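Long-range contacts in D-isomer specific 2-hydroxyacid dehydrogenase NAD-binding (Xanthobacter autotrophicus, PDB 4XA8), which probably acts as an NAD(P)-dependent oxidoreductase of the D-2-hydroxyacid dehydrogenase family, binding its nucleotide cofactor in a Rossmann-type domain: residues Asp169-Ser174 with Pro193-Gly198; Glu219-Leu224 with Gly251-Ala256. All coordinates share one frame; numbering follows the deposited sequence.

How the contacts relate
Both contacts show how helices are laid against one parallel Rossmann-type sheet, and both segments of contact 1 precede those of contact 2 in the sequence. Their centres lie about 14 Å apart. The two helices meet directly: Leu196 CD1 of contact 1 packs 3.3 Å from Arg220 O of contact 2, and Pro193 CG sits 3.7 Å from His223 NE2. Contact 1 is the one beside the cofactor site: Gly172 lies about 4 Å from the side chain of Leu152, and the side chain of Trp173 comes within about 4 Å of that of Arg175. Leu152 and Arg175 are both seen to bind NADPH, although none is bound to this chain. Contact 2 lies away from the residues seen to bind NADPH.

Contact 1: residues Asp169-Ser174 with Pro193-Gly198; sequences DVRGWS and PGFLAG
In this Rossmann-type domain the strand 169-174 and the short helix of segment 193-198 run nearly antiparallel, their directions 151° apart, and Phe195 and Arg171 together carry the contact. With CG anti to its backbone N, Phe195 places its ring between the helix backbone and the strand, against Gly172 and Trp173, and offers one face to Trp173. Trp173 CB stands 3.5 Å from the centroid of the Phe195 ring, almost exactly on the ring normal, a CH-pi contact. The indole itself leads away from the helix, its NE1 bonded to Gly188 O, so the two aromatic rings meet only obliquely. Phe195 CE1 also approaches Gly172 C to 3.5 Å.

The Arg171 chain and the Phe195 side chain run alongside each other with opposite headings, guanidinium and ring planes only 20° apart. Arg171 CG is wedged between the two backbone branches, and a bend at chi3 turns the guanidinium to the end of the helix, where Gly198 lies over one face. The carbonyl of Phe195 also accepts a bond from Ser199 OG. Arg171 NH1 donates to Phe195 O at 3.1 Å, nearly straight at 166°, approaching from above the carbonyl plane.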
ATOM      1  N   ASP A 169     -12.578   9.067   5.306  1.00 23.15           N
ATOM      2  CA  ASP A 169     -13.528   9.287   6.401  1.00 25.58           C
ATOM      3  C   ASP A 169     -13.266   8.199   7.484  1.00 24.68           C
ATOM      4  O   ASP A 169     -13.827   7.085   7.416  1.00 24.71           O
ATOM      5  CB  ASP A 169     -14.953   9.221   5.834  1.00 27.37           C
ATOM      6  CG  ASP A 169     -16.033   9.523   6.870  1.00 31.04           C
ATOM      7  OD1 ASP A 169     -15.741   9.642   8.081  1.00 30.03           O
ATOM      8  OD2 ASP A 169     -17.196   9.560   6.448  1.00 30.56           O
ATOM      9  N   VAL A 170     -12.345   8.499   8.407  1.00 24.00           N
ATOM     10  CA  VAL A 170     -11.813   7.487   9.341  1.00 23.16           C
ATOM     11  C   VAL A 170     -12.650   7.469  10.627  1.00 24.45           C
ATOM     12  O   VAL A 170     -12.937   8.514  11.218  1.00 24.36           O
ATOM     13  CB  VAL A 170     -10.317   7.699   9.643  1.00 24.18           C
ATOM     14  CG1 VAL A 170      -9.752   6.623  10.566  1.00 24.20           C
ATOM     15  CG2 VAL A 170      -9.514   7.752   8.365  1.00 25.26           C
ATOM     16  N   ARG A 171     -13.100   6.271  10.995  1.00 23.72           N
ATOM     17  CA  ARG A 171     -13.791   6.062  12.253  1.00 24.83           C
ATOM     18  C   ARG A 171     -13.004   5.087  13.081  1.00 22.73           C
ATOM     19  O   ARG A 171     -12.258   4.308  12.537  1.00 21.99           O
ATOM     20  CB  ARG A 171     -15.274   5.628  12.025  1.00 26.52           C
ATOM     21  CG  ARG A 171     -15.473   4.595  10.919  1.00 29.26           C
ATOM     22  CD  ARG A 171     -16.898   4.018  10.796  1.00 31.74           C
ATOM     23  NE  ARG A 171     -17.803   5.085  10.513  1.00 30.72           N
ATOM     24  CZ  ARG A 171     -19.098   5.133  10.726  1.00 32.13           C
ATOM     25  NH1 ARG A 171     -19.840   4.104  11.172  1.00 30.78           N
ATOM     26  NH2 ARG A 171     -19.673   6.268  10.426  1.00 31.31           N
ATOM     27  N   GLY A 172     -13.191   5.106  14.398  1.00 22.18           N
ATOM     28  CA  GLY A 172     -12.592   4.115  15.240  1.00 23.10           C
ATOM     29  C   GLY A 172     -13.594   3.653  16.293  1.00 23.87           C
ATOM     30  O   GLY A 172     -14.553   4.386  16.642  1.00 24.58           O
ATOM     31  N   TRP A 173     -13.313   2.480  16.826  1.00 23.49           N
ATOM     32  CA  TRP A 173     -14.081   1.876  17.906  1.00 24.27           C
ATOM     33  C   TRP A 173     -13.195   1.429  19.020  1.00 25.36           C
ATOM     34  O   TRP A 173     -12.125   0.831  18.808  1.00 24.35           O
ATOM     35  CB  TRP A 173     -14.927   0.683  17.403  1.00 24.43           C
ATOM     36  CG  TRP A 173     -15.798   0.151  18.482  1.00 25.59           C
ATOM     37  CD1 TRP A 173     -17.059   0.564  18.793  1.00 26.31           C
ATOM     38  CD2 TRP A 173     -15.456  -0.851  19.461  1.00 27.28           C
ATOM     39  NE1 TRP A 173     -17.537  -0.125  19.856  1.00 27.52           N
ATOM     40  CE2 TRP A 173     -16.591  -1.000  20.304  1.00 28.46           C
ATOM     41  CE3 TRP A 173     -14.320  -1.633  19.697  1.00 27.50           C
ATOM     42  CZ2 TRP A 173     -16.620  -1.885  21.413  1.00 30.77           C
ATOM     43  CZ3 TRP A 173     -14.345  -2.548  20.802  1.00 30.11           C
ATOM     44  CH2 TRP A 173     -15.493  -2.671  21.631  1.00 31.38           C
ATOM     45  N   SER A 174     -13.645   1.685  20.236  1.00 27.06           N
ATOM     46  CA  SER A 174     -12.922   1.214  21.397  1.00 29.46           C
ATOM     47  C   SER A 174     -13.931   0.884  22.470  1.00 30.55           C
ATOM     48  O   SER A 174     -15.058   1.306  22.409  1.00 28.60           O
ATOM     49  CB  SER A 174     -11.981   2.302  21.906  1.00 31.50           C
ATOM     50  OG  SER A 174     -11.309   1.798  23.078  1.00 37.34           O
ATOM     51  N   PRO A 193     -22.593  -2.131  16.532  1.00 31.23           N
ATOM     52  CA  PRO A 193     -23.328  -2.292  15.287  1.00 31.79           C
ATOM     53  C   PRO A 193     -23.354  -1.068  14.384  1.00 30.20           C
ATOM     54  O   PRO A 193     -23.106  -1.221  13.211  1.00 29.92           O
ATOM     55  CB  PRO A 193     -24.744  -2.655  15.751  1.00 34.72           C
ATOM     56  CG  PRO A 193     -24.520  -3.343  17.044  1.00 35.08           C
ATOM     57  CD  PRO A 193     -23.424  -2.529  17.684  1.00 33.76           C
ATOM     58  N   GLY A 194     -23.605   0.125  14.926  1.00 29.95           N
ATOM     59  CA  GLY A 194     -23.618   1.333  14.091  1.00 28.76           C
ATOM     60  C   GLY A 194     -22.214   1.644  13.546  1.00 26.41           C
ATOM     61  O   GLY A 194     -22.072   2.089  12.407  1.00 26.72           O
ATOM     62  N   PHE A 195     -21.174   1.394  14.341  1.00 26.06           N
ATOM     63  CA  PHE A 195     -19.771   1.584  13.897  1.00 25.60           C
ATOM     64  C   PHE A 195     -19.482   0.695  12.679  1.00 25.62           C
ATOM     65  O   PHE A 195     -18.946   1.185  11.665  1.00 24.65           O
ATOM     66  CB  PHE A 195     -18.748   1.276  15.006  1.00 25.50           C
ATOM     67  CG  PHE A 195     -17.316   1.063  14.512  1.00 22.95           C
ATOM     68  CD1 PHE A 195     -16.512   2.148  14.234  1.00 25.06           C
ATOM     69  CD2 PHE A 195     -16.782  -0.217  14.344  1.00 23.90           C
ATOM     70  CE1 PHE A 195     -15.213   1.971  13.750  1.00 23.97           C
ATOM     71  CE2 PHE A 195     -15.464  -0.397  13.886  1.00 24.65           C
ATOM     72  CZ  PHE A 195     -14.696   0.715  13.589  1.00 22.70           C
ATOM     73  N   LEU A 196     -19.834  -0.588  12.787  1.00 24.69           N
ATOM     74  CA  LEU A 196     -19.613  -1.530  11.681  1.00 26.78           C
ATOM     75  C   LEU A 196     -20.492  -1.210  10.451  1.00 28.81           C
ATOM     76  O   LEU A 196     -20.014  -1.314   9.313  1.00 26.45           O
ATOM     77  CB  LEU A 196     -19.906  -2.957  12.135  1.00 26.33           C
ATOM     78  CG  LEU A 196     -18.904  -3.501  13.170  1.00 25.84           C
ATOM     79  CD1 LEU A 196     -19.422  -4.790  13.814  1.00 26.26           C
ATOM     80  CD2 LEU A 196     -17.537  -3.690  12.576  1.00 25.27           C
ATOM     81  N   ALA A 197     -21.776  -0.889  10.676  1.00 27.78           N
ATOM     82  CA  ALA A 197     -22.685  -0.644   9.547  1.00 29.73           C
ATOM     83  C   ALA A 197     -22.226   0.492   8.653  1.00 30.71           C
ATOM     84  O   ALA A 197     -22.564   0.517   7.457  1.00 30.29           O
ATOM     85  CB  ALA A 197     -24.097  -0.376  10.053  1.00 31.54           C
ATOM     86  N   GLY A 198     -21.482   1.455   9.192  1.00 29.33           N
ATOM     87  CA  GLY A 198     -20.993   2.584   8.340  1.00 29.93           C
ATOM     88  C   GLY A 198     -19.550   2.448   7.864  1.00 29.64           C
ATOM     89  O   GLY A 198     -18.981   3.387   7.303  1.00 34.19           O
TER

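Contact 2: residues Glu219-Leu224 with Gly251-Ala256; sequences ERLAHL and GHIAEA
A helix-strand junction of the Rossmann-type fold is built here: segment 219-224 packs against the start of strand 253-258, which follows helix 241-250 through a Schellman motif at Gly251. The densely packed side is apolar and faces the sheet. Ile253 sends CG1 and CD1 toward the two leucines, CD1 meeting Leu221 CD2 at 4.0 Å, with the Leu221 and Ile253 side chains crossing at about a right angle. Leu224 adds a looser touch, its CD1 lying 4.3 Å from Ile253 CD1. Phe230 of the neighbouring strand touches Leu221 and Ile253, and Leu244, Ala247 and Leu248 of helix 241-250 also pack on Ile253, so this side is buried.

The other side is polar and more open to solvent. Ala222 is exposed, with CB directed away from segment 251-256, and contributes little. His252 is only partly exposed, yet it is the closest-fitting group of the contact. The imidazole, carried toward the helix with CG anti to its backbone N (chi1 -170°), comes edge-on to the carbonyls of Leu221 and Leu224 rather than lying flat against them. Leu224 O stands 2.9 Å from His252 NE2, near the ring plane. The same nitrogen gives a weak hydrogen bond to Leu221 O, 3.1 Å from His252 NE2 and bent to 123°; that carbonyl oxygen also accepts the backbone N-H of Leu224.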
ATOM      1  N   GLU A 219     -22.696 -12.709  13.998  1.00 40.35           N
ATOM      2  CA  GLU A 219     -23.605 -11.592  14.247  1.00 40.78           C
ATOM      3  C   GLU A 219     -22.967 -10.215  13.935  1.00 36.99           C
ATOM      4  O   GLU A 219     -23.608  -9.354  13.313  1.00 35.51           O
ATOM      5  CB  GLU A 219     -24.067 -11.648  15.694  1.00 45.93           C
ATOM      6  CG  GLU A 219     -25.097 -10.600  16.076  1.00 50.63           C
ATOM      7  CD  GLU A 219     -25.411 -10.661  17.548  1.00 55.88           C
ATOM      8  OE1 GLU A 219     -25.768 -11.757  18.000  1.00 59.65           O
ATOM      9  OE2 GLU A 219     -25.267  -9.640  18.253  1.00 61.47           O
ATOM     10  N   ARG A 220     -21.721 -10.017  14.357  1.00 34.97           N
ATOM     11  CA  ARG A 220     -21.005  -8.739  14.130  1.00 32.56           C
ATOM     12  C   ARG A 220     -20.594  -8.543  12.683  1.00 31.23           C
ATOM     13  O   ARG A 220     -20.658  -7.418  12.159  1.00 31.00           O
ATOM     14  CB  ARG A 220     -19.758  -8.634  15.000  1.00 33.78           C
ATOM     15  CG  ARG A 220     -20.030  -7.969  16.352  1.00 36.96           C
ATOM     16  CD  ARG A 220     -20.837  -8.836  17.234  1.00 41.10           C
ATOM     17  NE  ARG A 220     -21.062  -8.303  18.574  1.00 44.83           N
ATOM     18  CZ  ARG A 220     -20.460  -8.735  19.687  1.00 47.69           C
ATOM     19  NH1 ARG A 220     -19.531  -9.680  19.660  1.00 43.73           N
ATOM     20  NH2 ARG A 220     -20.806  -8.225  20.863  1.00 51.15           N
ATOM     21  N   LEU A 221     -20.100  -9.603  12.056  1.00 31.15           N
ATOM     22  CA  LEU A 221     -19.823  -9.545  10.639  1.00 31.64           C
ATOM     23  C   LEU A 221     -21.059  -9.140   9.784  1.00 32.89           C
ATOM     24  O   LEU A 221     -20.926  -8.438   8.757  1.00 31.79           O
ATOM     25  CB  LEU A 221     -19.268 -10.882  10.147  1.00 33.67           C
ATOM     26  CG  LEU A 221     -17.859 -11.310  10.607  1.00 34.58           C
ATOM     27  CD1 LEU A 221     -17.612 -12.751  10.149  1.00 37.65           C
ATOM     28  CD2 LEU A 221     -16.793 -10.382  10.057  1.00 33.63           C
ATOM     29  N   ALA A 222     -22.238  -9.637  10.169  1.00 32.88           N
ATOM     30  CA  ALA A 222     -23.454  -9.311   9.467  1.00 33.29           C
ATOM     31  C   ALA A 222     -23.844  -7.822   9.590  1.00 33.89           C
ATOM     32  O   ALA A 222     -24.582  -7.326   8.753  1.00 35.48           O
ATOM     33  CB  ALA A 222     -24.581 -10.205   9.936  1.00 35.23           C
ATOM     34  N   HIS A 223     -23.308  -7.103  10.576  1.00 33.15           N
ATOM     35  CA  HIS A 223     -23.564  -5.659  10.711  1.00 31.96           C
ATOM     36  C   HIS A 223     -22.819  -4.810   9.702  1.00 30.99           C
ATOM     37  O   HIS A 223     -23.210  -3.683   9.434  1.00 32.29           O
ATOM     38  CB  HIS A 223     -23.132  -5.170  12.082  1.00 32.32           C
ATOM     39  CG  HIS A 223     -23.967  -5.683  13.200  1.00 34.72           C
ATOM     40  ND1 HIS A 223     -25.342  -5.703  13.147  1.00 36.97           N
ATOM     41  CD2 HIS A 223     -23.630  -6.134  14.427  1.00 35.74           C
ATOM     42  CE1 HIS A 223     -25.816  -6.178  14.284  1.00 37.00           C
ATOM     43  NE2 HIS A 223     -24.792  -6.442  15.079  1.00 37.00           N
ATOM     44  N   LEU A 224     -21.710  -5.327   9.199  1.00 30.06           N
ATOM     45  CA  LEU A 224     -21.011  -4.682   8.103  1.00 30.00           C
ATOM     46  C   LEU A 224     -21.921  -4.559   6.903  1.00 29.28           C
ATOM     47  O   LEU A 224     -22.748  -5.418   6.688  1.00 32.18           O
ATOM     48  CB  LEU A 224     -19.781  -5.506   7.730  1.00 27.98           C
ATOM     49  CG  LEU A 224     -18.647  -5.546   8.751  1.00 26.13           C
ATOM     50  CD1 LEU A 224     -17.670  -6.651   8.360  1.00 26.60           C
ATOM     51  CD2 LEU A 224     -17.975  -4.165   8.802  1.00 26.38           C
ATOM     52  N   GLY A 251     -20.502 -13.455  -0.396  1.00 39.13           N
ATOM     53  CA  GLY A 251     -20.304 -12.140  -0.955  1.00 37.99           C
ATOM     54  C   GLY A 251     -20.659 -11.025   0.010  1.00 37.12           C
ATOM     55  O   GLY A 251     -20.647  -9.886  -0.385  1.00 37.57           O
ATOM     56  N   HIS A 252     -20.952 -11.337   1.270  1.00 34.59           N
ATOM     57  CA  HIS A 252     -21.185 -10.299   2.245  1.00 34.33           C
ATOM     58  C   HIS A 252     -19.937  -9.437   2.465  1.00 32.00           C
ATOM     59  O   HIS A 252     -20.026  -8.228   2.599  1.00 30.69           O
ATOM     60  CB  HIS A 252     -21.724 -10.853   3.592  1.00 35.48           C
ATOM     61  CG  HIS A 252     -22.177  -9.769   4.510  1.00 35.41           C
ATOM     62  ND1 HIS A 252     -23.200  -8.913   4.173  1.00 36.83           N
ATOM     63  CD2 HIS A 252     -21.687  -9.327   5.695  1.00 34.79           C
ATOM     64  CE1 HIS A 252     -23.358  -8.022   5.137  1.00 35.65           C
ATOM     65  NE2 HIS A 252     -22.444  -8.238   6.062  1.00 34.34           N
ATOM     66  N   ILE A 253     -18.778 -10.080   2.538  1.00 31.70           N
ATOM     67  CA  ILE A 253     -17.512  -9.396   2.515  1.00 29.51           C
ATOM     68  C   ILE A 253     -17.021  -9.642   1.124  1.00 29.43           C
ATOM     69  O   ILE A 253     -16.921 -10.796   0.692  1.00 30.18           O
ATOM     70  CB  ILE A 253     -16.562  -9.955   3.591  1.00 29.25           C
ATOM     71  CG1 ILE A 253     -17.082  -9.549   4.979  1.00 30.99           C
ATOM     72  CG2 ILE A 253     -15.170  -9.391   3.453  1.00 28.75           C
ATOM     73  CD1 ILE A 253     -16.328 -10.116   6.140  1.00 32.18           C
ATOM     74  N   ALA A 254     -16.696  -8.550   0.429  1.00 27.99           N
ATOM     75  CA  ALA A 254     -16.252  -8.610  -0.953  1.00 27.99           C
ATOM     76  C   ALA A 254     -14.785  -9.063  -1.127  1.00 26.95           C
ATOM     77  O   ALA A 254     -14.427  -9.769  -2.121  1.00 26.96           O
ATOM     78  CB  ALA A 254     -16.469  -7.271  -1.625  1.00 28.02           C
ATOM     79  N   GLU A 255     -13.941  -8.638  -0.204  1.00 27.30           N
ATOM     80  CA  GLU A 255     -12.521  -8.943  -0.251  1.00 27.29           C
ATOM     81  C   GLU A 255     -11.874  -8.745   1.101  1.00 25.25           C
ATOM     82  O   GLU A 255     -12.414  -8.060   1.960  1.00 25.35           O
ATOM     83  CB  GLU A 255     -11.788  -8.114  -1.369  1.00 31.00           C
ATOM     84  CG  GLU A 255     -12.200  -6.684  -1.481  1.00 33.05           C
ATOM     85  CD  GLU A 255     -11.575  -5.913  -2.666  1.00 34.99           C
ATOM     86  OE1 GLU A 255     -10.797  -4.975  -2.388  1.00 30.63           O
ATOM     87  OE2 GLU A 255     -11.861  -6.213  -3.861  1.00 35.45           O
ATOM     88  N   ALA A 256     -10.714  -9.369   1.298  1.00 23.38           N
ATOM     89  CA  ALA A 256     -10.046  -9.329   2.550  1.00 24.54           C
ATOM     90  C   ALA A 256      -8.543  -9.436   2.397  1.00 24.51           C
ATOM     91  O   ALA A 256      -8.013  -9.950   1.374  1.00 24.33           O
ATOM     92  CB  ALA A 256     -10.548 -10.474   3.452  1.00 24.30           C
TER